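Local atomic coordinates of phosphopantetheine attachment site family protein (Acinetobacter baumannii, PDB entry 4HKG), a protein that probably serves as a free-standing peptidyl carrier protein in non-ribosomal peptide synthesis, holding pathway intermediates as thioesters on a phosphopantetheine arm. Residues 16-21 / 46-51; 9-14 / 69-74. One frame throughout, in Å; residues are numbered along the deposited sequence.

Contact 1: residues 16-21 / 46-51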
# COMPACT_ATOMS: atom_id res chain seq x y z
N THR A 16 -0.58 5.37 -5.20
CA THR A 16 0.43 5.84 -6.12
C THR A 16 1.55 4.81 -6.28
O THR A 16 1.97 4.50 -7.40
CB THR A 16 1.02 7.19 -5.66
OG1 THR A 16 -0.03 8.16 -5.58
CG2 THR A 16 2.10 7.67 -6.61
N LEU A 17 2.03 4.28 -5.17
CA LEU A 17 3.07 3.26 -5.21
C LEU A 17 2.62 2.02 -5.97
O LEU A 17 3.35 1.49 -6.82
CB LEU A 17 3.51 2.85 -3.80
CG LEU A 17 4.20 3.90 -2.95
CD1 LEU A 17 4.40 3.36 -1.55
CD2 LEU A 17 5.53 4.30 -3.56
N VAL A 18 1.42 1.54 -5.67
CA VAL A 18 0.90 0.34 -6.30
C VAL A 18 0.72 0.56 -7.80
O VAL A 18 1.13 -0.27 -8.62
CB VAL A 18 -0.42 -0.11 -5.62
CG1 VAL A 18 -1.13 -1.16 -6.44
CG2 VAL A 18 -0.13 -0.60 -4.20
N ALA A 19 0.12 1.68 -8.19
CA ALA A 19 -0.12 1.99 -9.59
C ALA A 19 1.19 2.08 -10.37
O ALA A 19 1.29 1.58 -11.50
CB ALA A 19 -0.91 3.27 -9.73
N LYS A 20 2.20 2.70 -9.78
CA LYS A 20 3.50 2.82 -10.44
C LYS A 20 4.13 1.44 -10.66
O LYS A 20 4.70 1.18 -11.73
CB LYS A 20 4.43 3.73 -9.64
CG LYS A 20 4.11 5.22 -9.74
CD LYS A 20 4.83 5.90 -10.91
CE LYS A 20 4.52 7.39 -10.97
NZ LYS A 20 5.51 8.12 -11.81
N GLU A 21 4.02 0.56 -9.67
CA GLU A 21 4.54 -0.80 -9.81
C GLU A 21 3.76 -1.62 -10.83
O GLU A 21 4.34 -2.41 -11.57
CB GLU A 21 4.53 -1.51 -8.46
CG GLU A 21 5.74 -1.20 -7.61
CD GLU A 21 6.99 -1.81 -8.20
OE1 GLU A 21 7.81 -1.09 -8.81
OE2 GLU A 21 7.17 -3.04 -8.05
N LEU A 46 7.15 -6.50 -1.98
CA LEU A 46 8.44 -6.11 -1.43
C LEU A 46 8.81 -4.67 -1.82
O LEU A 46 9.30 -3.89 -0.99
CB LEU A 46 9.51 -7.10 -1.89
CG LEU A 46 10.95 -6.75 -1.51
CD1 LEU A 46 11.10 -6.65 0.01
CD2 LEU A 46 11.93 -7.76 -2.09
N SER A 47 8.57 -4.30 -3.08
CA SER A 47 8.80 -2.93 -3.53
C SER A 47 7.98 -1.92 -2.74
O SER A 47 8.51 -0.92 -2.25
CB SER A 47 8.48 -2.81 -5.03
OG SER A 47 8.48 -1.45 -5.45
N VAL A 48 6.68 -2.17 -2.64
CA VAL A 48 5.78 -1.24 -1.97
C VAL A 48 6.09 -1.12 -0.48
O VAL A 48 6.18 -0.01 0.05
CB VAL A 48 4.31 -1.66 -2.19
CG1 VAL A 48 3.36 -0.82 -1.33
CG2 VAL A 48 3.94 -1.53 -3.67
N SER A 49 6.25 -2.24 0.21
CA SER A 49 6.56 -2.19 1.63
C SER A 49 7.91 -1.52 1.89
O SER A 49 8.03 -0.73 2.82
CB SER A 49 6.47 -3.58 2.27
OG SER A 49 7.38 -4.50 1.69
N GLY A 50 8.90 -1.82 1.06
CA GLY A 50 10.21 -1.22 1.20
C GLY A 50 10.18 0.29 0.99
O GLY A 50 10.84 1.05 1.70
N ASP A 51 9.41 0.72 -0.01
CA ASP A 51 9.24 2.15 -0.26
C ASP A 51 8.53 2.83 0.91
O ASP A 51 8.90 3.93 1.32
CB ASP A 51 8.49 2.39 -1.57
CG ASP A 51 9.37 2.18 -2.80
OD1 ASP A 51 10.60 1.99 -2.65
OD2 ASP A 51 8.85 2.24 -3.93

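Contact 2: residues 9-14 / 69-74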
# COMPACT_ATOMS: atom_id res chain seq x y z
N TYR A 9 -4.58 10.26 3.44
CA TYR A 9 -3.21 10.62 3.07
C TYR A 9 -2.42 9.37 2.69
O TYR A 9 -1.83 9.28 1.60
CB TYR A 9 -2.55 11.34 4.24
CG TYR A 9 -1.15 11.84 3.99
CD1 TYR A 9 -0.93 13.14 3.56
CD2 TYR A 9 -0.05 11.03 4.22
CE1 TYR A 9 0.35 13.62 3.36
CE2 TYR A 9 1.24 11.50 4.02
CZ TYR A 9 1.43 12.79 3.59
OH TYR A 9 2.71 13.25 3.39
N TRP A 10 -2.39 8.38 3.58
CA TRP A 10 -1.64 7.17 3.30
C TRP A 10 -2.25 6.35 2.17
O TRP A 10 -1.53 5.73 1.39
CB TRP A 10 -1.46 6.32 4.57
CG TRP A 10 -0.53 6.97 5.53
CD1 TRP A 10 -0.83 7.43 6.78
CD2 TRP A 10 0.85 7.28 5.31
NE1 TRP A 10 0.29 7.98 7.36
CE2 TRP A 10 1.33 7.91 6.47
CE3 TRP A 10 1.72 7.08 4.24
CZ2 TRP A 10 2.64 8.33 6.60
CZ3 TRP A 10 3.03 7.50 4.36
CH2 TRP A 10 3.47 8.13 5.53
N SER A 11 -3.57 6.36 2.06
CA SER A 11 -4.22 5.67 0.97
C SER A 11 -3.77 6.24 -0.38
O SER A 11 -3.49 5.48 -1.31
CB SER A 11 -5.74 5.73 1.13
OG SER A 11 -6.38 4.98 0.11
N ALA A 12 -3.69 7.56 -0.49
CA ALA A 12 -3.24 8.18 -1.74
C ALA A 12 -1.79 7.80 -2.06
O ALA A 12 -1.44 7.50 -3.21
CB ALA A 12 -3.39 9.69 -1.67
N ILE A 13 -0.93 7.79 -1.04
CA ILE A 13 0.47 7.40 -1.23
C ILE A 13 0.58 5.94 -1.67
O ILE A 13 1.27 5.62 -2.65
CB ILE A 13 1.31 7.70 0.04
CG1 ILE A 13 1.47 9.22 0.18
CG2 ILE A 13 2.65 6.95 0.02
CD1 ILE A 13 2.32 9.66 1.34
N ILE A 14 -0.12 5.05 -0.97
CA ILE A 14 -0.06 3.63 -1.29
C ILE A 14 -0.61 3.37 -2.69
O ILE A 14 -0.03 2.62 -3.46
CB ILE A 14 -0.80 2.79 -0.24
CG1 ILE A 14 -0.07 2.87 1.11
CG2 ILE A 14 -0.87 1.33 -0.67
CD1 ILE A 14 -0.92 2.41 2.29
N PRO A 69 -5.00 -6.58 3.05
CA PRO A 69 -4.85 -6.92 1.63
C PRO A 69 -5.46 -5.96 0.62
O PRO A 69 -5.72 -6.35 -0.52
CB PRO A 69 -5.54 -8.28 1.54
CG PRO A 69 -6.62 -8.20 2.55
CD PRO A 69 -6.05 -7.39 3.70
N THR A 70 -5.67 -4.71 1.01
CA THR A 70 -6.16 -3.69 0.10
C THR A 70 -5.41 -2.41 0.42
O THR A 70 -4.81 -2.27 1.49
CB THR A 70 -7.67 -3.40 0.26
OG1 THR A 70 -7.86 -2.69 1.49
CG2 THR A 70 -8.51 -4.68 0.27
N ILE A 71 -5.46 -1.45 -0.50
CA ILE A 71 -4.83 -0.16 -0.27
C ILE A 71 -5.36 0.48 1.01
O ILE A 71 -4.58 0.95 1.85
CB ILE A 71 -5.04 0.77 -1.48
CG1 ILE A 71 -4.22 0.26 -2.68
CG2 ILE A 71 -4.68 2.21 -1.14
CD1 ILE A 71 -4.61 0.90 -3.98
N ASN A 72 -6.68 0.51 1.16
CA ASN A 72 -7.28 1.14 2.32
C ASN A 72 -6.99 0.40 3.63
O ASN A 72 -6.83 1.04 4.67
CB ASN A 72 -8.78 1.34 2.12
CG ASN A 72 -9.11 2.61 1.36
OD1 ASN A 72 -8.34 3.58 1.39
ND2 ASN A 72 -10.25 2.61 0.68
N ALA A 73 -6.92 -0.93 3.59
CA ALA A 73 -6.62 -1.69 4.80
C ALA A 73 -5.18 -1.42 5.24
O ALA A 73 -4.90 -1.25 6.43
CB ALA A 73 -6.85 -3.18 4.58
N LEU A 74 -4.27 -1.35 4.27
CA LEU A 74 -2.88 -1.05 4.58
C LEU A 74 -2.73 0.38 5.09
O LEU A 74 -1.97 0.64 6.02
CB LEU A 74 -1.98 -1.31 3.38
CG LEU A 74 -0.47 -1.20 3.62
CD1 LEU A 74 0.02 -2.21 4.67
CD2 LEU A 74 0.27 -1.39 2.31

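Contact 1: residues 16-21 / 46-51
Leu-17 and Glu-21 of segment 16-21 point toward helix 42-56, which runs roughly antiparallel at 144° with the short axes 9.8 Å apart, while Val-18 reaches it from the flank. Val-48 stands at the middle of the opposing surface and touches all three. Its CG2 meets Val-18 CG2 tip to tip at 4.2 Å, on the buried side, whereas its CG1 lies 4.3 Å from Leu-17 CD1. The other branch of Leu-17 meets Asp-51 at a slant, with CD2 3.9 Å from OD2, so a methyl group lies beside this oxygen. The pairing joins the first and second long helices of the carrier-protein helical bundle; in this family the phosphopantetheine serine sits at the N-terminal end of the second, the end nearer Glu-21. That glutamate bends at chi2 (-69°), folding its carboxylate over the Ser-47 hydroxyl. Ser-47 OG lies almost perpendicularly above the carboxylate plane, 3.1 Å from Glu-21 CD. It is 3.4 Å from OE1 and 3.3 Å from OE2 of Glu-21, and the poor angles rule out a hydrogen bond to either oxygen. Glu-21 OE1 and Asp-51 OD2, 6.0 Å apart, are like charges that probably repel mildly at this partly exposed edge.

Contact 2: residues 9-14 / 69-74
Ile-14 is the apolar centre where helix 7-22 meets the start of helix 71-82, with a different branch for each of its two main partners. CG2, anti to the backbone N, touches Ile-71 CG2 at 3.9 Å, and the two isoleucine side chains lie alongside, running opposite ways. CD1, carried away from its own backbone by a nearly extended chi2 of 164°, reaches Leu-74 CG, also at 3.9 Å, where the two chains meet at a slant. All three residues are buried, and Leu-52 of helix 42-56 touches both Ile-14 and Leu-74, so this side belongs to the shared core of the helical bundle. Ile-71 also marks the boundary with the polar side: its CG2 lies 3.5 Å from Ser-11 OG and equally close to Ser-11 O.

The looser, partly exposed side rests on one polar link. Ser-11 turns its OG anti to the backbone N (chi1 -177°) and donates to Asn-72 OD1 over 2.7 Å. The donor stands 33° out of the carbonyl plane, so the bond is short without following a lone pair. Although the Asn-72 side chain sets off away from helix 7-22, its amide comes back toward Ser-11. Just before the helix, Thr-70 is the N-cap, its OG1 accepting from Ala-73 N at 2.9 Å, which closes off the first turn carrying Ile-71 and Asn-72.

Asn-72 ND2 is hydrogen-bonded to Asp-32 OD1, so both ends of the amide have partners. Acceptor toward Ser-11 and N-H toward Asp-32 together define its flip, letting one side chain couple helix 7-22 and the loop between helices 7-22 and 42-56, which holds Asp-32, to the helix start.

Overall arrangement
Helix 7-22 supplies one segment to each contact, 9-14 first and 16-21 one residue further on. From 16-21 the chain passes through a long loop into helix 42-56, where contact 1 closes a loop of 24 intervening residues. It then continues past the short helix 64-67 to the start of helix 71-82, where contact 2 closes a larger loop of 54 residues. Contact 1 is therefore nested within contact 2 and the two do not cross. Their centres lie 11 Å apart. Leu-52 of helix 42-56 bridges them, since it touches Leu-17 of contact 1 and also reaches the core of contact 2, so the first helix is tied to both other long helices of the bundle.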